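Local atomic coordinates of citrate synthase (Mycobacterium tuberculosis, PDB entry 4TVM), a protein that catalyses the condensation of oxaloacetate with acetyl-CoA and water to give citrate and free CoA, a step of the Krebs cycle. Residues A[104-107]-A[108-112]; A[192-196]-A[197-201]; A[213-216]-A[217-220]; A[378-381]-A[382-385]. All coordinates share one frame; numbering follows the deposited sequence.

How the interactions relate
All four interactions lie within or at the start of a helix of this largely helical enzyme. Interaction 1 lies wholly within helix 100-111 and its C-terminal end, while interactions 2, 3 and 4 are the entries into helices 196-205, 216-229 and 383-403. Interactions 1 and 2 are partly buried and touch where Q111 meets L194. Interactions 2 and 3, about 10 Å apart between centres, pack together through E198 against A214 and L201 against V218. Interaction 3 is the surface member, and its helix start is capped by an aspartate; interaction 2 lacks such a side-chain bond. Interaction 4 lies nearest the chain's centre, relies on aromatic rings, and reaches F200 and L201 of interaction 2 through F378.

Interaction 1 (A[104-107]-A[108-112]); sequences AQFT and GRIQR
The carbonyl oxygen of A104 accepts a hydrogen bond from the backbone N of G108 at 2.6 Å, the first of four successive i to i+4 bonds along this stretch of alpha helix. R109 N donates to Q105 O over 2.9 Å, and I110 N to F106 O over 3.1 Å with an N-H...O angle of 156°. Q111 N closes the set on T107 O, 3.1 Å away, near the helix's C-terminal end.

The side chains run alongside this backbone. R109 bends at chi3 (-88°), which turns its guanidinium back along the helix; the carbonyl oxygen of Q105 then lies over one face of it, offset toward the rim, with NH1 3.9 Å from Q105 O. A long, flexible, charged chain suits this exposed side. On the buried side F106 has CG anti to its backbone N (chi1 176°), and the CD1 methyl of I110 lies over one face of the ring in a CH-pi contact, 4.0 Å from the centroid and nearest to CE2, at 3.7 Å. An aromatic ring and a branched aliphatic chain one turn apart thus make one apolar stripe.

That stripe is what the helix presents to its neighbours: F106 meets Y90 edge-to-face and touches I86 and Y94 of helix 85-94, whereas L168 and A169 of helix 159-182 receive F106 and I110 respectively.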
ATOM      1  N   ALA A 104      14.495  -8.596  28.091  1.00 51.81           N
ATOM      2  CA  ALA A 104      15.495  -7.590  28.403  1.00 52.94           C
ATOM      3  C   ALA A 104      16.442  -7.400  27.234  1.00 53.39           C
ATOM      4  O   ALA A 104      16.862  -6.279  26.932  1.00 50.50           O
ATOM      5  CB  ALA A 104      16.285  -7.993  29.650  1.00 49.60           C
ATOM      6  N   GLN A 105      16.789  -8.515  26.608  1.00 54.10           N
ATOM      7  CA  GLN A 105      17.666  -8.515  25.460  1.00 57.46           C
ATOM      8  C   GLN A 105      16.949  -7.914  24.251  1.00 57.07           C
ATOM      9  O   GLN A 105      17.545  -7.199  23.470  1.00 56.93           O
ATOM     10  CB  GLN A 105      18.209  -9.931  25.202  1.00 61.49           C
ATOM     11  CG  GLN A 105      19.373 -10.256  26.148  1.00 68.76           C
ATOM     12  CD  GLN A 105      19.620 -11.744  26.370  1.00 78.24           C
ATOM     13  OE1 GLN A 105      19.841 -12.183  27.503  1.00 77.11           O
ATOM     14  NE2 GLN A 105      19.595 -12.526  25.290  1.00 82.38           N
ATOM     15  N   PHE A 106      15.656  -8.166  24.143  1.00 57.63           N
ATOM     16  CA  PHE A 106      14.821  -7.575  23.094  1.00 54.41           C
ATOM     17  C   PHE A 106      14.636  -6.068  23.307  1.00 53.00           C
ATOM     18  O   PHE A 106      14.655  -5.261  22.375  1.00 49.60           O
ATOM     19  CB  PHE A 106      13.471  -8.284  23.147  1.00 53.90           C
ATOM     20  CG  PHE A 106      12.451  -7.751  22.207  1.00 53.98           C
ATOM     21  CD1 PHE A 106      12.527  -8.038  20.853  1.00 56.84           C
ATOM     22  CD2 PHE A 106      11.374  -7.009  22.676  1.00 53.11           C
ATOM     23  CE1 PHE A 106      11.564  -7.571  19.973  1.00 52.73           C
ATOM     24  CE2 PHE A 106      10.403  -6.553  21.797  1.00 52.65           C
ATOM     25  CZ  PHE A 106      10.500  -6.838  20.447  1.00 51.70           C
ATOM     26  N   THR A 107      14.412  -5.724  24.566  1.00 50.09           N
ATOM     27  CA  THR A 107      14.265  -4.368  25.037  1.00 42.94           C
ATOM     28  C   THR A 107      15.557  -3.632  24.901  1.00 39.95           C
ATOM     29  O   THR A 107      15.572  -2.464  24.550  1.00 42.06           O
ATOM     30  CB  THR A 107      13.892  -4.425  26.522  1.00 41.56           C
ATOM     31  OG1 THR A 107      12.791  -5.328  26.655  1.00 44.55           O
ATOM     32  CG2 THR A 107      13.540  -3.060  27.080  1.00 39.78           C
ATOM     33  N   GLY A 108      16.648  -4.313  25.220  1.00 39.10           N
ATOM     34  CA  GLY A 108      17.986  -3.738  25.043  1.00 40.27           C
ATOM     35  C   GLY A 108      18.283  -3.448  23.578  1.00 40.65           C
ATOM     36  O   GLY A 108      18.763  -2.379  23.250  1.00 39.58           O
ATOM     37  N   ARG A 109      17.963  -4.407  22.712  1.00 40.47           N
ATOM     38  CA  ARG A 109      18.212  -4.323  21.281  1.00 44.77           C
ATOM     39  C   ARG A 109      17.487  -3.127  20.661  1.00 44.82           C
ATOM     40  O   ARG A 109      18.046  -2.398  19.843  1.00 46.17           O
ATOM     41  CB  ARG A 109      17.779  -5.642  20.625  1.00 50.50           C
ATOM     42  CG  ARG A 109      18.536  -6.016  19.359  1.00 61.67           C
ATOM     43  CD  ARG A 109      18.201  -7.442  18.913  1.00 69.19           C
ATOM     44  NE  ARG A 109      19.081  -8.435  19.543  1.00 74.33           N
ATOM     45  CZ  ARG A 109      18.700  -9.490  20.269  1.00 85.41           C
ATOM     46  NH1 ARG A 109      17.411  -9.764  20.502  1.00 87.03           N
ATOM     47  NH2 ARG A 109      19.635 -10.288  20.780  1.00 90.60           N
ATOM     48  N   ILE A 110      16.250  -2.902  21.076  1.00 44.38           N
ATOM     49  CA  ILE A 110      15.489  -1.756  20.596  1.00 41.19           C
ATOM     50  C   ILE A 110      16.074  -0.465  21.156  1.00 44.84           C
ATOM     51  O   ILE A 110      16.065   0.559  20.479  1.00 45.00           O
ATOM     52  CB  ILE A 110      14.006  -1.855  21.018  1.00 40.78           C
ATOM     53  CG1 ILE A 110      13.318  -2.999  20.289  1.00 40.12           C
ATOM     54  CG2 ILE A 110      13.254  -0.559  20.741  1.00 41.92           C
ATOM     55  CD1 ILE A 110      11.975  -3.356  20.886  1.00 41.32           C
ATOM     56  N   GLN A 111      16.560  -0.488  22.392  1.00 45.98           N
ATOM     57  CA  GLN A 111      16.945   0.767  23.045  1.00 52.75           C
ATOM     58  C   GLN A 111      18.183   1.335  22.381  1.00 55.20           C
ATOM     59  O   GLN A 111      18.407   2.540  22.391  1.00 59.79           O
ATOM     60  CB  GLN A 111      17.178   0.567  24.553  1.00 54.84           C
ATOM     61  CG  GLN A 111      16.770   1.750  25.415  1.00 59.16           C
ATOM     62  CD  GLN A 111      15.310   2.158  25.226  1.00 62.37           C
ATOM     63  OE1 GLN A 111      15.007   3.316  24.943  1.00 63.13           O
ATOM     64  NE2 GLN A 111      14.402   1.206  25.382  1.00 66.18           N
ATOM     65  N   ARG A 112      18.978   0.465  21.773  1.00 56.93           N
ATOM     66  CA  ARG A 112      20.236   0.896  21.176  1.00 57.76           C
ATOM     67  C   ARG A 112      20.096   1.237  19.675  1.00 48.45           C
ATOM     68  O   ARG A 112      21.080   1.599  19.059  1.00 50.41           O
ATOM     69  CB  ARG A 112      21.383  -0.119  21.489  1.00 59.07           C
ATOM     70  CG  ARG A 112      21.213  -1.535  20.935  1.00 66.71           C
ATOM     71  CD  ARG A 112      22.235  -2.548  21.496  1.00 68.36           C
ATOM     72  NE  ARG A 112      22.114  -3.860  20.824  1.00 70.79           N
ATOM     73  CZ  ARG A 112      22.506  -4.130  19.568  1.00 65.19           C
ATOM     74  NH1 ARG A 112      23.069  -3.191  18.828  1.00 68.26           N
ATOM     75  NH2 ARG A 112      22.342  -5.348  19.038  1.00 60.38           N
TER

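Interaction 2 (A[192-196]-A[197-201]); sequences NSLTL and VENFL
L194 folds back over the first turn of helix 196-205, meeting E198 and N199 from the loop that leads into the helix. T195 occupies the N-cap position, although its side chain makes no capping bond, so the first turn is probably held by backbone bonds and by the packing of L194.

The leucine can be followed outward. Its CB lies beside the CB of N199, 3.8 Å away. CG is anti to the carbonyl carbon (chi1 -62°), and from there the two methyls part company. CD1 reaches in to the helix backbone, 3.7 Å from N199 CA. CD2 instead makes a plain van der Waals touch with the end of the extended E198, 3.8 Å from its CD, the two side chains crossing at about a right angle. A branched aliphatic residue suits this place because its CB and CD1 can both pack against N199, on the inner side of the turn. T195 adds its CB, 3.9 Å from the CB of E198.

Farther round the turn the polar and apolar roles separate. N199 sends its OD1 back to the backbone N of D191, tying the helix to the loop before it. F200, buried, packs its ring against P172 and A176 of helix 159-182 and L386 and L389 of helix 383-403. At the backbone, F200 N donates to L196 O over 2.7 Å.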
ATOM      1  N   ASN A 192      19.035   7.289  27.005  1.00 52.74           N
ATOM      2  CA  ASN A 192      19.177   5.848  27.318  1.00 61.28           C
ATOM      3  C   ASN A 192      18.545   5.439  28.620  1.00 59.79           C
ATOM      4  O   ASN A 192      18.369   4.263  28.876  1.00 63.25           O
ATOM      5  CB  ASN A 192      20.646   5.401  27.364  1.00 63.40           C
ATOM      6  CG  ASN A 192      21.118   4.823  26.043  1.00 69.48           C
ATOM      7  OD1 ASN A 192      20.344   4.210  25.296  1.00 74.03           O
ATOM      8  ND2 ASN A 192      22.389   5.017  25.747  1.00 68.16           N
ATOM      9  N   SER A 193      18.194   6.419  29.437  1.00 60.92           N
ATOM     10  CA  SER A 193      17.685   6.151  30.747  1.00 57.94           C
ATOM     11  C   SER A 193      16.152   6.139  30.768  1.00 58.46           C
ATOM     12  O   SER A 193      15.560   6.193  31.840  1.00 59.77           O
ATOM     13  CB  SER A 193      18.227   7.205  31.715  1.00 58.48           C
ATOM     14  OG  SER A 193      17.288   8.243  31.957  1.00 58.18           O
ATOM     15  N   LEU A 194      15.507   6.056  29.608  1.00 51.14           N
ATOM     16  CA  LEU A 194      14.078   6.014  29.594  1.00 48.59           C
ATOM     17  C   LEU A 194      13.627   4.793  28.871  1.00 52.64           C
ATOM     18  O   LEU A 194      14.368   4.174  28.133  1.00 53.88           O
ATOM     19  CB  LEU A 194      13.500   7.210  28.875  1.00 46.79           C
ATOM     20  CG  LEU A 194      13.821   8.562  29.494  1.00 49.25           C
ATOM     21  CD1 LEU A 194      13.054   9.637  28.748  1.00 47.25           C
ATOM     22  CD2 LEU A 194      13.521   8.604  30.989  1.00 49.69           C
ATOM     23  N   THR A 195      12.367   4.495  29.113  1.00 56.00           N
ATOM     24  CA  THR A 195      11.578   3.514  28.428  1.00 48.30           C
ATOM     25  C   THR A 195      11.334   4.049  27.029  1.00 45.94           C
ATOM     26  O   THR A 195      11.496   5.234  26.798  1.00 42.17           O
ATOM     27  CB  THR A 195      10.297   3.378  29.276  1.00 50.32           C
ATOM     28  OG1 THR A 195      10.484   2.336  30.234  1.00 53.05           O
ATOM     29  CG2 THR A 195       9.110   3.085  28.514  1.00 52.64           C
ATOM     30  N   LEU A 196      10.995   3.171  26.093  1.00 42.70           N
ATOM     31  CA  LEU A 196      10.756   3.570  24.735  1.00 41.54           C
ATOM     32  C   LEU A 196       9.587   4.526  24.704  1.00 44.67           C
ATOM     33  O   LEU A 196       9.669   5.571  24.078  1.00 48.35           O
ATOM     34  CB  LEU A 196      10.437   2.365  23.857  1.00 43.02           C
ATOM     35  CG  LEU A 196       9.936   2.686  22.435  1.00 47.48           C
ATOM     36  CD1 LEU A 196      11.093   2.902  21.445  1.00 48.37           C
ATOM     37  CD2 LEU A 196       9.016   1.592  21.893  1.00 46.75           C
ATOM     38  N   VAL A 197       8.505   4.158  25.383  1.00 47.84           N
ATOM     39  CA  VAL A 197       7.278   4.945  25.409  1.00 45.15           C
ATOM     40  C   VAL A 197       7.522   6.247  26.147  1.00 48.63           C
ATOM     41  O   VAL A 197       7.021   7.298  25.742  1.00 50.65           O
ATOM     42  CB  VAL A 197       6.123   4.181  26.100  1.00 45.27           C
ATOM     43  CG1 VAL A 197       4.900   5.082  26.302  1.00 46.19           C
ATOM     44  CG2 VAL A 197       5.724   2.953  25.294  1.00 44.18           C
ATOM     45  N   GLU A 198       8.275   6.194  27.235  1.00 49.30           N
ATOM     46  CA  GLU A 198       8.536   7.405  28.014  1.00 52.02           C
ATOM     47  C   GLU A 198       9.482   8.296  27.219  1.00 47.60           C
ATOM     48  O   GLU A 198       9.368   9.515  27.212  1.00 46.50           O
ATOM     49  CB  GLU A 198       9.121   7.047  29.403  1.00 53.65           C
ATOM     50  CG  GLU A 198       9.362   8.232  30.330  1.00 59.31           C
ATOM     51  CD  GLU A 198       9.830   7.819  31.722  1.00 69.50           C
ATOM     52  OE1 GLU A 198      10.103   6.602  31.939  1.00 60.86           O
ATOM     53  OE2 GLU A 198       9.918   8.729  32.594  1.00 82.30           O
ATOM     54  N   ASN A 199      10.421   7.677  26.534  1.00 46.41           N
ATOM     55  CA  ASN A 199      11.345   8.424  25.733  1.00 48.70           C
ATOM     56  C   ASN A 199      10.627   9.011  24.507  1.00 52.81           C
ATOM     57  O   ASN A 199      10.984  10.083  24.016  1.00 52.17           O
ATOM     58  CB  ASN A 199      12.453   7.509  25.283  1.00 49.64           C
ATOM     59  CG  ASN A 199      13.411   8.200  24.399  1.00 52.04           C
ATOM     60  OD1 ASN A 199      14.079   9.122  24.832  1.00 57.25           O
ATOM     61  ND2 ASN A 199      13.473   7.786  23.131  1.00 58.16           N
ATOM     62  N   PHE A 200       9.623   8.300  24.000  1.00 46.96           N
ATOM     63  CA  PHE A 200       8.839   8.831  22.903  1.00 44.08           C
ATOM     64  C   PHE A 200       8.159  10.115  23.330  1.00 43.88           C
ATOM     65  O   PHE A 200       8.104  11.076  22.571  1.00 46.34           O
ATOM     66  CB  PHE A 200       7.809   7.823  22.395  1.00 40.59           C
ATOM     67  CG  PHE A 200       6.711   8.461  21.588  1.00 43.65           C
ATOM     68  CD1 PHE A 200       6.982   9.027  20.339  1.00 42.10           C
ATOM     69  CD2 PHE A 200       5.414   8.526  22.076  1.00 41.33           C
ATOM     70  CE1 PHE A 200       5.984   9.637  19.608  1.00 40.68           C
ATOM     71  CE2 PHE A 200       4.414   9.129  21.338  1.00 40.89           C
ATOM     72  CZ  PHE A 200       4.694   9.695  20.107  1.00 38.77           C
ATOM     73  N   LEU A 201       7.645  10.131  24.551  1.00 44.76           N
ATOM     74  CA  LEU A 201       6.939  11.300  25.072  1.00 40.09           C
ATOM     75  C   LEU A 201       7.841  12.515  25.267  1.00 38.43           C
ATOM     76  O   LEU A 201       7.400  13.651  25.136  1.00 43.77           O
ATOM     77  CB  LEU A 201       6.243  10.949  26.383  1.00 38.61           C
ATOM     78  CG  LEU A 201       4.839  10.334  26.276  1.00 36.23           C
ATOM     79  CD1 LEU A 201       4.437   9.651  27.581  1.00 36.12           C
ATOM     80  CD2 LEU A 201       3.831  11.424  25.951  1.00 34.77           C
TER

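Interaction 3 (A[213-216]-A[217-220]); sequences QADP and EVVR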
ATOM      1  N   GLN A 213      10.320  15.498  32.532  1.00 53.83           N
ATOM      2  CA  GLN A 213       9.864  14.404  33.384  1.00 58.44           C
ATOM      3  C   GLN A 213       8.564  13.936  32.839  1.00 55.64           C
ATOM      4  O   GLN A 213       7.628  14.715  32.755  1.00 52.92           O
ATOM      5  CB  GLN A 213       9.569  14.884  34.783  1.00 65.38           C
ATOM      6  CG  GLN A 213      10.790  15.105  35.637  1.00 72.26           C
ATOM      7  CD  GLN A 213      10.624  16.309  36.529  1.00 80.77           C
ATOM      8  OE1 GLN A 213       9.794  17.183  36.255  1.00 78.04           O
ATOM      9  NE2 GLN A 213      11.413  16.369  37.607  1.00 81.30           N
ATOM     10  N   ALA A 214       8.478  12.662  32.509  1.00 55.75           N
ATOM     11  CA  ALA A 214       7.229  12.116  32.022  1.00 59.21           C
ATOM     12  C   ALA A 214       6.295  11.900  33.193  1.00 56.22           C
ATOM     13  O   ALA A 214       6.741  11.434  34.225  1.00 58.32           O
ATOM     14  CB  ALA A 214       7.491  10.802  31.327  1.00 61.99           C
ATOM     15  N   ASP A 215       5.019  12.254  33.042  1.00 53.11           N
ATOM     16  CA  ASP A 215       4.046  11.932  34.058  1.00 52.85           C
ATOM     17  C   ASP A 215       3.746  10.443  34.013  1.00 54.51           C
ATOM     18  O   ASP A 215       3.398   9.915  32.944  1.00 55.96           O
ATOM     19  CB  ASP A 215       2.781  12.719  33.873  1.00 50.97           C
ATOM     20  CG  ASP A 215       1.699  12.307  34.840  1.00 52.30           C
ATOM     21  OD1 ASP A 215       1.935  11.420  35.684  1.00 58.24           O
ATOM     22  OD2 ASP A 215       0.601  12.880  34.779  1.00 55.11           O
ATOM     23  N   PRO A 216       3.872   9.761  35.178  1.00 59.03           N
ATOM     24  CA  PRO A 216       3.729   8.307  35.082  1.00 58.31           C
ATOM     25  C   PRO A 216       2.342   7.894  34.691  1.00 55.91           C
ATOM     26  O   PRO A 216       2.174   6.915  34.003  1.00 54.81           O
ATOM     27  CB  PRO A 216       4.011   7.823  36.513  1.00 57.72           C
ATOM     28  CG  PRO A 216       4.799   8.933  37.160  1.00 57.81           C
ATOM     29  CD  PRO A 216       4.161  10.166  36.579  1.00 57.28           C
ATOM     30  N   GLU A 217       1.349   8.622  35.159  1.00 57.65           N
ATOM     31  CA  GLU A 217      -0.009   8.330  34.766  1.00 61.54           C
ATOM     32  C   GLU A 217      -0.153   8.489  33.267  1.00 54.65           C
ATOM     33  O   GLU A 217      -0.853   7.726  32.621  1.00 52.57           O
ATOM     34  CB  GLU A 217      -0.995   9.220  35.512  1.00 67.47           C
ATOM     35  CG  GLU A 217      -1.749   8.423  36.567  1.00 72.95           C
ATOM     36  CD  GLU A 217      -2.061   9.198  37.836  1.00 80.49           C
ATOM     37  OE1 GLU A 217      -1.599  10.356  37.979  1.00 81.17           O
ATOM     38  OE2 GLU A 217      -2.778   8.624  38.695  1.00 73.04           O
ATOM     39  N   VAL A 218       0.553   9.459  32.720  1.00 50.16           N
ATOM     40  CA  VAL A 218       0.570   9.675  31.280  1.00 47.28           C
ATOM     41  C   VAL A 218       1.222   8.554  30.517  1.00 45.08           C
ATOM     42  O   VAL A 218       0.748   8.157  29.476  1.00 42.54           O
ATOM     43  CB  VAL A 218       1.352  10.924  30.921  1.00 46.48           C
ATOM     44  CG1 VAL A 218       1.251  11.174  29.417  1.00 53.33           C
ATOM     45  CG2 VAL A 218       0.775  12.107  31.656  1.00 45.44           C
ATOM     46  N   VAL A 219       2.321   8.063  31.053  1.00 45.50           N
ATOM     47  CA  VAL A 219       3.069   6.996  30.450  1.00 43.52           C
ATOM     48  C   VAL A 219       2.285   5.722  30.350  1.00 45.84           C
ATOM     49  O   VAL A 219       2.249   5.080  29.295  1.00 44.87           O
ATOM     50  CB  VAL A 219       4.284   6.704  31.323  1.00 44.01           C
ATOM     51  CG1 VAL A 219       5.153   5.601  30.728  1.00 44.72           C
ATOM     52  CG2 VAL A 219       5.047   8.003  31.543  1.00 41.80           C
ATOM     53  N   ARG A 220       1.685   5.345  31.477  1.00 51.99           N
ATOM     54  CA  ARG A 220       0.939   4.107  31.590  1.00 47.06           C
ATOM     55  C   ARG A 220      -0.248   4.224  30.689  1.00 42.40           C
ATOM     56  O   ARG A 220      -0.641   3.264  30.075  1.00 45.26           O
ATOM     57  CB  ARG A 220       0.511   3.882  33.028  1.00 52.96           C
ATOM     58  CG  ARG A 220      -0.653   2.908  33.199  1.00 60.44           C
ATOM     59  CD  ARG A 220      -0.455   1.996  34.401  1.00 62.08           C
ATOM     60  NE  ARG A 220      -1.595   1.084  34.594  1.00 66.43           N
ATOM     61  CZ  ARG A 220      -2.686   1.367  35.308  1.00 68.84           C
ATOM     62  NH1 ARG A 220      -2.823   2.542  35.922  1.00 70.77           N
ATOM     63  NH2 ARG A 220      -3.663   0.473  35.407  1.00 69.54           N
TER
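D215 caps the N-terminus of helix 216-229 through an Asx turn: its OD1 accepts from the backbone N of E217 at 2.9 Å. The donor meets OD1 from above the carboxylate plane, 58° out of it, and the N-H...O angle is a bent 138°. With CG anti to the backbone N (chi1 175°), the carboxylate is carried alongside the first turn, where it can take up an N-H that has no earlier helical carbonyl to serve it. P216 suits the next position because its ring nitrogen carries no hydrogen and so leaves no donor to satisfy.

The backbone then takes over. R220 N donates to P216 O over 3.0 Å in a bond close to straight. V219 N is also bonded to D215 O, though the position of that oxygen is less sure. The E217 carboxylate comes near that of D215, OE1 to OD1 4.3 Å; two like charges here are probably eased by the partial positive charge of a helix start. The guanidinium of R220 makes a long, weak ion pair with E81.

V218 rests on L201 and A214 on E198, both of helix 196-205. Within the contact itself, the CB of A214 lies 3.7 Å from V219 CG2.

Interaction 4 (A[378-381]-A[382-385]); sequences FPTR and MFTV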
ATOM      1  N   PHE A 378      -1.851  15.636  22.718  1.00 48.35           N
ATOM      2  CA  PHE A 378      -1.621  15.338  21.320  1.00 39.43           C
ATOM      3  C   PHE A 378      -2.620  16.115  20.502  1.00 40.42           C
ATOM      4  O   PHE A 378      -3.826  16.107  20.812  1.00 43.55           O
ATOM      5  CB  PHE A 378      -1.727  13.843  21.046  1.00 38.48           C
ATOM      6  CG  PHE A 378      -0.575  13.038  21.620  1.00 37.96           C
ATOM      7  CD1 PHE A 378       0.694  13.149  21.080  1.00 37.21           C
ATOM      8  CD2 PHE A 378      -0.762  12.203  22.698  1.00 36.87           C
ATOM      9  CE1 PHE A 378       1.747  12.444  21.605  1.00 37.14           C
ATOM     10  CE2 PHE A 378       0.287  11.486  23.227  1.00 36.33           C
ATOM     11  CZ  PHE A 378       1.548  11.611  22.680  1.00 37.07           C
ATOM     12  N   PRO A 379      -2.136  16.801  19.449  1.00 34.91           N
ATOM     13  CA  PRO A 379      -3.007  17.511  18.571  1.00 30.78           C
ATOM     14  C   PRO A 379      -3.611  16.542  17.560  1.00 35.51           C
ATOM     15  O   PRO A 379      -3.031  15.477  17.294  1.00 35.85           O
ATOM     16  CB  PRO A 379      -2.070  18.487  17.891  1.00 34.44           C
ATOM     17  CG  PRO A 379      -0.738  17.794  17.850  1.00 34.36           C
ATOM     18  CD  PRO A 379      -0.718  16.859  19.015  1.00 35.53           C
ATOM     19  N   THR A 380      -4.759  16.918  16.986  1.00 34.23           N
ATOM     20  CA  THR A 380      -5.578  15.982  16.266  1.00 36.84           C
ATOM     21  C   THR A 380      -4.827  15.318  15.109  1.00 41.27           C
ATOM     22  O   THR A 380      -5.081  14.159  14.793  1.00 43.99           O
ATOM     23  CB  THR A 380      -6.879  16.664  15.778  1.00 38.71           C
ATOM     24  OG1 THR A 380      -7.592  17.194  16.909  1.00 37.76           O
ATOM     25  CG2 THR A 380      -7.774  15.667  15.054  1.00 35.93           C
ATOM     26  N   ARG A 381      -3.892  16.039  14.497  1.00 45.07           N
ATOM     27  CA  ARG A 381      -3.135  15.506  13.364  1.00 44.66           C
ATOM     28  C   ARG A 381      -1.964  14.636  13.793  1.00 46.28           C
ATOM     29  O   ARG A 381      -1.112  14.305  12.979  1.00 49.17           O
ATOM     30  CB  ARG A 381      -2.638  16.636  12.464  1.00 52.54           C
ATOM     31  CG  ARG A 381      -3.627  17.018  11.365  1.00 59.27           C
ATOM     32  CD  ARG A 381      -3.486  18.470  10.954  1.00 64.82           C
ATOM     33  NE  ARG A 381      -4.646  18.948  10.200  1.00 70.21           N
ATOM     34  CZ  ARG A 381      -5.034  20.222  10.130  1.00 76.90           C
ATOM     35  NH1 ARG A 381      -4.372  21.183  10.774  1.00 78.44           N
ATOM     36  NH2 ARG A 381      -6.105  20.542   9.414  1.00 82.96           N
ATOM     37  N   MET A 382      -1.904  14.246  15.060  1.00 43.85           N
ATOM     38  CA  MET A 382      -0.969  13.203  15.441  1.00 40.66           C
ATOM     39  C   MET A 382      -1.712  11.912  15.604  1.00 37.70           C
ATOM     40  O   MET A 382      -1.077  10.893  15.747  1.00 38.38           O
ATOM     41  CB  MET A 382      -0.236  13.540  16.745  1.00 42.18           C
ATOM     42  CG  MET A 382       0.964  14.465  16.571  1.00 44.90           C
ATOM     43  SD  MET A 382       2.301  13.730  15.608  1.00 50.02           S
ATOM     44  CE  MET A 382       3.072  12.576  16.759  1.00 45.65           C
ATOM     45  N   PHE A 383      -3.045  11.926  15.600  1.00 36.12           N
ATOM     46  CA  PHE A 383      -3.808  10.713  15.990  1.00 36.13           C
ATOM     47  C   PHE A 383      -3.554   9.513  15.119  1.00 42.23           C
ATOM     48  O   PHE A 383      -3.449   8.364  15.616  1.00 47.46           O
ATOM     49  CB  PHE A 383      -5.303  10.985  15.974  1.00 35.34           C
ATOM     50  CG  PHE A 383      -5.790  11.861  17.114  1.00 34.67           C
ATOM     51  CD1 PHE A 383      -4.913  12.549  17.957  1.00 35.02           C
ATOM     52  CD2 PHE A 383      -7.131  12.013  17.326  1.00 37.03           C
ATOM     53  CE1 PHE A 383      -5.391  13.374  18.966  1.00 33.37           C
ATOM     54  CE2 PHE A 383      -7.616  12.821  18.351  1.00 36.61           C
ATOM     55  CZ  PHE A 383      -6.746  13.502  19.168  1.00 32.32           C
ATOM     56  N   THR A 384      -3.481   9.743  13.806  1.00 41.25           N
ATOM     57  CA  THR A 384      -3.262   8.626  12.907  1.00 37.60           C
ATOM     58  C   THR A 384      -1.839   8.105  13.035  1.00 36.98           C
ATOM     59  O   THR A 384      -1.604   6.910  12.815  1.00 32.94           O
ATOM     60  CB  THR A 384      -3.535   9.005  11.469  1.00 36.80           C
ATOM     61  OG1 THR A 384      -4.707   9.798  11.441  1.00 41.10           O
ATOM     62  CG2 THR A 384      -3.746   7.740  10.596  1.00 37.68           C
ATOM     63  N   VAL A 385      -0.904   9.008  13.366  1.00 31.95           N
ATOM     64  CA  VAL A 385       0.471   8.622  13.573  1.00 34.89           C
ATOM     65  C   VAL A 385       0.569   7.733  14.832  1.00 38.88           C
ATOM     66  O   VAL A 385       1.289   6.726  14.856  1.00 37.72           O
ATOM     67  CB  VAL A 385       1.387   9.846  13.766  1.00 36.08           C
ATOM     68  CG1 VAL A 385       2.768   9.397  14.230  1.00 36.01           C
ATOM     69  CG2 VAL A 385       1.472  10.682  12.492  1.00 33.49           C
TER
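The ring of F383 has the CA of T380 over one face, a CH-pi contact 3.9 Å from the centroid and 14° off the ring normal. At its edge, near the ring plane, sits the carbonyl oxygen of F378, 3.7 Å from CE1; the P379 oxygen approaches obliquely, closest to CD1. The electropositive rim of an aromatic ring is a reasonable neighbour for the F378 oxygen. F383 gets there with CG beside its backbone N (chi1 -72°), which swings the ring back across the preceding loop. The second ring, that of F378, meets M382 CB obliquely at 4.5 Å from CD1.

Two overlapping turns bring the chain into helix 383-403. M382 N donates to P379 O over 2.8 Å, closing a type I beta turn with T380 and R381 at its corners, and F383 N follows by donating to T380 O at 3.1 Å. P379 thus supplies the accepting carbonyl of the first turn, while its rigid ring gives M382 an apolar surface to lie on.

M382 lies alongside P379, pointing the same way, its CG 3.8 Å from P379 CD; its flexible chain, bent at chi2 and chi3, packs against P133 and Y179. F383 also meets the ring of Y373, and its side chain is about 9 Å from that of D366, an active-site residue. F387 and R391 of the same helix line the oxaloacetate pocket.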